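Local coordinates for venom protein 51.1 (Lychas mucronatus, PDB 6ATY) that probably acts as a secreted scorpion-venom neurotoxin that decreases the action potential of myelinated nerves, at residues 14-25 and 28-39. Residues are numbered along the deposited sequence; the frame is centred on the assembly and turned at random. Where two conformers were deposited one is given.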
loop_
_atom_site.group_PDB
_atom_site.type_symbol
_atom_site.label_atom_id
_atom_site.label_comp_id
_atom_site.label_asym_id
_atom_site.label_seq_id
_atom_site.Cartn_x
_atom_site.Cartn_y
_atom_site.Cartn_z
ATOM N N ASP A 14 -9.023 0.141 -2.294
ATOM C CA ASP A 14 -7.650 0.055 -1.803
ATOM C C ASP A 14 -6.881 -0.944 -2.627
ATOM O O ASP A 14 -7.032 -2.186 -2.476
ATOM C CB ASP A 14 -7.653 -0.297 -0.321
ATOM C CG ASP A 14 -6.274 -0.414 0.295
ATOM O OD1 ASP A 14 -5.223 -0.419 -0.433
ATOM O OD2 ASP A 14 -6.248 -0.493 1.574
ATOM N N LEU A 15 -6.022 -0.391 -3.490
ATOM C CA LEU A 15 -5.152 -1.189 -4.356
ATOM C C LEU A 15 -3.652 -1.202 -3.950
ATOM O O LEU A 15 -2.758 -1.510 -4.771
ATOM C CB LEU A 15 -5.311 -0.715 -5.801
ATOM C CG LEU A 15 -6.751 -0.678 -6.330
ATOM C CD1 LEU A 15 -6.800 -0.099 -7.752
ATOM C CD2 LEU A 15 -7.423 -2.041 -6.294
ATOM N N CYS A 16 -3.399 -0.995 -2.674
ATOM C CA CYS A 16 -2.032 -0.913 -2.151
ATOM C C CYS A 16 -1.337 -2.281 -2.084
ATOM O O CYS A 16 -0.130 -2.356 -2.295
ATOM C CB CYS A 16 -2.030 -0.275 -0.795
ATOM S SG CYS A 16 -2.529 1.462 -0.805
ATOM N N GLU A 17 -2.089 -3.358 -1.804
ATOM C CA GLU A 17 -1.462 -4.699 -1.749
ATOM C C GLU A 17 -0.678 -5.026 -3.027
ATOM O O GLU A 17 0.489 -5.451 -2.971
ATOM C CB GLU A 17 -2.503 -5.790 -1.484
ATOM C CG GLU A 17 -1.872 -7.175 -1.307
ATOM C CD GLU A 17 -2.846 -8.273 -1.038
ATOM O OE1 GLU A 17 -3.114 -8.534 0.166
ATOM O OE2 GLU A 17 -3.348 -8.870 -2.014
ATOM N N GLY A 18 -1.285 -4.796 -4.175
ATOM C CA GLY A 18 -0.607 -5.048 -5.478
ATOM C C GLY A 18 0.644 -4.181 -5.666
ATOM O O GLY A 18 1.699 -4.665 -6.100
ATOM N N GLN A 19 0.547 -2.915 -5.241
ATOM C CA GLN A 19 1.672 -1.984 -5.332
ATOM C C GLN A 19 2.803 -2.443 -4.439
ATOM O O GLN A 19 3.943 -2.326 -4.797
ATOM C CB GLN A 19 1.268 -0.566 -4.960
ATOM C CG GLN A 19 0.300 0.065 -5.935
ATOM C CD GLN A 19 0.944 0.450 -7.260
ATOM O OE1 GLN A 19 2.166 0.498 -7.413
ATOM N NE2 GLN A 19 0.110 0.752 -8.220
ATOM N N CYS A 20 2.466 -2.931 -3.254
ATOM C CA CYS A 20 3.458 -3.446 -2.303
ATOM C C CYS A 20 4.083 -4.765 -2.792
ATOM O O CYS A 20 5.289 -4.949 -2.657
ATOM C CB CYS A 20 2.810 -3.625 -0.935
ATOM S SG CYS A 20 2.280 -2.034 -0.249
ATOM N N ARG A 21 3.267 -5.663 -3.351
ATOM C CA ARG A 21 3.738 -6.984 -3.750
ATOM C C ARG A 21 4.697 -6.896 -4.922
ATOM O O ARG A 21 5.687 -7.611 -4.914
ATOM C CB ARG A 21 2.598 -7.961 -4.028
ATOM C CG ARG A 21 1.837 -8.349 -2.772
ATOM C CD ARG A 21 0.826 -9.423 -3.016
ATOM N NE ARG A 21 0.416 -9.974 -1.730
ATOM C CZ ARG A 21 -0.490 -10.940 -1.568
ATOM N NH1 ARG A 21 -1.110 -11.458 -2.598
ATOM N NH2 ARG A 21 -0.795 -11.372 -0.336
ATOM N N ILE A 22 4.473 -5.995 -5.865
ATOM C CA ILE A 22 5.458 -5.858 -7.025
ATOM C C ILE A 22 6.776 -5.245 -6.543
ATOM O O ILE A 22 7.835 -5.502 -7.132
ATOM C CB ILE A 22 4.900 -5.111 -8.255
ATOM C CG1 ILE A 22 4.603 -3.642 -7.972
ATOM C CG2 ILE A 22 3.695 -5.846 -8.830
ATOM C CD1 ILE A 22 4.327 -2.828 -9.225
ATOM N N ARG A 23 6.726 -4.563 -5.380
ATOM C CA ARG A 23 7.920 -4.034 -4.691
ATOM C C ARG A 23 8.476 -5.003 -3.661
ATOM O O ARG A 23 9.338 -4.643 -2.825
ATOM C CB ARG A 23 7.583 -2.695 -4.040
ATOM C CG ARG A 23 7.328 -1.618 -5.057
ATOM C CD ARG A 23 6.788 -0.405 -4.353
ATOM N NE ARG A 23 6.697 0.763 -5.209
ATOM C CZ ARG A 23 5.692 1.050 -6.040
ATOM N NH1 ARG A 23 4.645 0.211 -6.239
ATOM N NH2 ARG A 23 5.751 2.203 -6.704
ATOM N N LYS A 24 7.999 -6.248 -3.712
ATOM C CA LYS A 24 8.488 -7.348 -2.911
ATOM C C LYS A 24 8.130 -7.284 -1.442
ATOM O O LYS A 24 8.852 -7.841 -0.631
ATOM C CB LYS A 24 10.032 -7.575 -3.116
ATOM C CG LYS A 24 10.432 -7.747 -4.583
ATOM C CD LYS A 24 11.896 -8.095 -4.773
ATOM C CE LYS A 24 12.200 -8.436 -6.226
ATOM N NZ LYS A 24 13.465 -9.222 -6.277
ATOM N N TYR A 25 7.022 -6.614 -1.075
ATOM C CA TYR A 25 6.425 -6.783 0.237
ATOM C C TYR A 25 5.293 -7.788 0.127
ATOM O O TYR A 25 4.852 -8.117 -0.982
ATOM C CB TYR A 25 5.935 -5.443 0.809
ATOM C CG TYR A 25 7.073 -4.472 0.975
ATOM C CD1 TYR A 25 7.441 -3.650 -0.086
ATOM C CD2 TYR A 25 7.804 -4.398 2.157
ATOM C CE1 TYR A 25 8.502 -2.782 0.012
ATOM C CE2 TYR A 25 8.890 -3.525 2.272
ATOM C CZ TYR A 25 9.235 -2.733 1.169
ATOM O OH TYR A 25 10.262 -1.816 1.201
ATOM N N GLY A 28 -0.108 -4.837 1.906
ATOM C CA GLY A 28 -0.188 -3.367 1.927
ATOM C C GLY A 28 -1.615 -2.915 2.133
ATOM O O GLY A 28 -2.533 -3.711 1.956
ATOM N N TYR A 29 -1.782 -1.651 2.502
ATOM C CA TYR A 29 -3.099 -1.079 2.765
ATOM C C TYR A 29 -2.970 0.445 2.661
ATOM O O TYR A 29 -1.880 0.999 2.789
ATOM C CB TYR A 29 -3.595 -1.448 4.171
ATOM C CG TYR A 29 -2.708 -0.898 5.262
ATOM C CD1 TYR A 29 -1.527 -1.557 5.604
ATOM C CD2 TYR A 29 -2.998 0.286 5.921
ATOM C CE1 TYR A 29 -0.678 -1.071 6.593
ATOM C CE2 TYR A 29 -2.133 0.790 6.920
ATOM C CZ TYR A 29 -0.967 0.088 7.231
ATOM O OH TYR A 29 -0.081 0.518 8.234
ATOM N N CYS A 30 -4.091 1.072 2.401
ATOM C CA CYS A 30 -4.204 2.492 2.299
ATOM C C CYS A 30 -4.484 3.020 3.713
ATOM O O CYS A 30 -5.504 2.712 4.318
ATOM C CB CYS A 30 -5.330 2.874 1.370
ATOM S SG CYS A 30 -5.299 4.621 0.938
ATOM N N SER A 31 -3.405 4.088 4.072
ATOM C CA SER A 31 -3.661 4.833 5.296
ATOM C C SER A 31 -3.814 6.287 4.991
ATOM O O SER A 31 -2.869 6.911 4.531
ATOM C CB SER A 31 -2.564 4.624 6.306
ATOM O OG SER A 31 -2.897 5.328 7.495
ATOM N N GLY A 32 -5.000 6.825 5.294
ATOM C CA GLY A 32 -5.390 8.160 4.883
ATOM C C GLY A 32 -5.495 8.203 3.366
ATOM O O GLY A 32 -6.530 7.842 2.784
ATOM N N ASP A 33 -4.415 8.632 2.721
ATOM C CA ASP A 33 -4.370 8.575 1.269
ATOM C C ASP A 33 -3.038 8.114 0.714
ATOM O O ASP A 33 -2.762 8.384 -0.422
ATOM C CB ASP A 33 -4.797 9.922 0.641
ATOM C CG ASP A 33 -3.713 11.004 0.722
ATOM O OD1 ASP A 33 -2.750 10.892 1.525
ATOM O OD2 ASP A 33 -3.809 11.973 -0.069
ATOM N N THR A 34 -2.276 7.340 1.495
ATOM C CA THR A 34 -0.968 6.871 1.096
ATOM C C THR A 34 -0.851 5.385 1.336
ATOM O O THR A 34 -1.330 4.896 2.380
ATOM C CB THR A 34 0.108 7.570 1.943
ATOM O OG1 THR A 34 -0.103 8.990 1.857
ATOM C CG2 THR A 34 1.482 7.238 1.432
ATOM N N CYS A 35 -0.262 4.652 0.371
ATOM C CA CYS A 35 -0.005 3.194 0.566
ATOM C C CYS A 35 1.117 2.902 1.577
ATOM O O CYS A 35 2.245 3.477 1.488
ATOM C CB CYS A 35 0.326 2.510 -0.748
ATOM S SG CYS A 35 -1.063 2.350 -1.884
ATOM N N HIS A 36 0.784 2.008 2.508
ATOM C CA HIS A 36 1.756 1.374 3.409
ATOM C C HIS A 36 1.960 -0.072 3.013
ATOM O O HIS A 36 1.032 -0.716 2.483
ATOM C CB HIS A 36 1.239 1.454 4.841
ATOM C CG HIS A 36 1.207 2.844 5.371
ATOM N ND1 HIS A 36 1.954 3.246 6.454
ATOM C CD2 HIS A 36 0.597 3.958 4.894
ATOM C CE1 HIS A 36 1.756 4.535 6.672
ATOM N NE2 HIS A 36 0.941 4.997 5.730
ATOM N N CYS A 37 3.173 -0.585 3.255
ATOM C CA CYS A 37 3.497 -1.992 2.945
ATOM C C CYS A 37 4.137 -2.631 4.159
ATOM O O CYS A 37 4.759 -1.942 4.969
ATOM C CB CYS A 37 4.489 -2.090 1.773
ATOM S SG CYS A 37 4.032 -1.191 0.290
ATOM N N SER A 38 3.966 -3.937 4.324
ATOM C CA SER A 38 4.782 -4.657 5.314
ATOM C C SER A 38 5.107 -6.047 4.835
ATOM O O SER A 38 4.445 -6.557 3.908
ATOM C CB SER A 38 4.079 -4.715 6.668
ATOM O OG SER A 38 2.681 -4.813 6.520
ATOM N N GLY A 39 6.076 -6.689 5.485
ATOM C CA GLY A 39 6.443 -8.044 5.090
ATOM C C GLY A 39 7.205 -8.005 3.772
ATOM O O GLY A 39 7.121 -8.931 2.955
HETATM O O HOH W 1 -7.577 0.836 3.625
#
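The disulfides C16–C35 and C20–C37 staple helix 16-22 to strand 34-38, a worked example of the cystine-stabilised alpha/beta motif of scorpion toxins: cysteines one helical turn apart reach two alternate residues of one strand. Both bridges are alike, with chi3 of -78° and -75°, and a third, C30 to C9, completes the set. The C20–C37 bridge also lies against strand 28-31, with C20 SG 3.6 Å from G28 CA.

D14, two residues before the helix, shows how a single carboxylate can tie the start of the helix to strand 28-31. Its CB points toward that strand, and with CG anti to the backbone N (chi1 180°) the carboxylate rests against C30, D14 CG lying 3.6 Å from C30 CB. Beyond CG the two oxygens divide the work. D14 OD1, nearly along its C-O axis, accepts from C16 N, two residues on, at 2.9 Å, closing an Asx turn at the helix start. D14 OD2 takes C30 N at 2.8 Å, a fairly straight bond arriving from above the carboxylate plane, and also accepts from a water that donates to C30 O.

Past the far end of the helix, which closes in a Schellman motif with K24 at positive phi, Y25 lays one ring face against the second bridge: C37 CB sits 4.0 Å from the Y25 ring centroid in a CH-pi contact, while C37 SG approaches that ring obliquely.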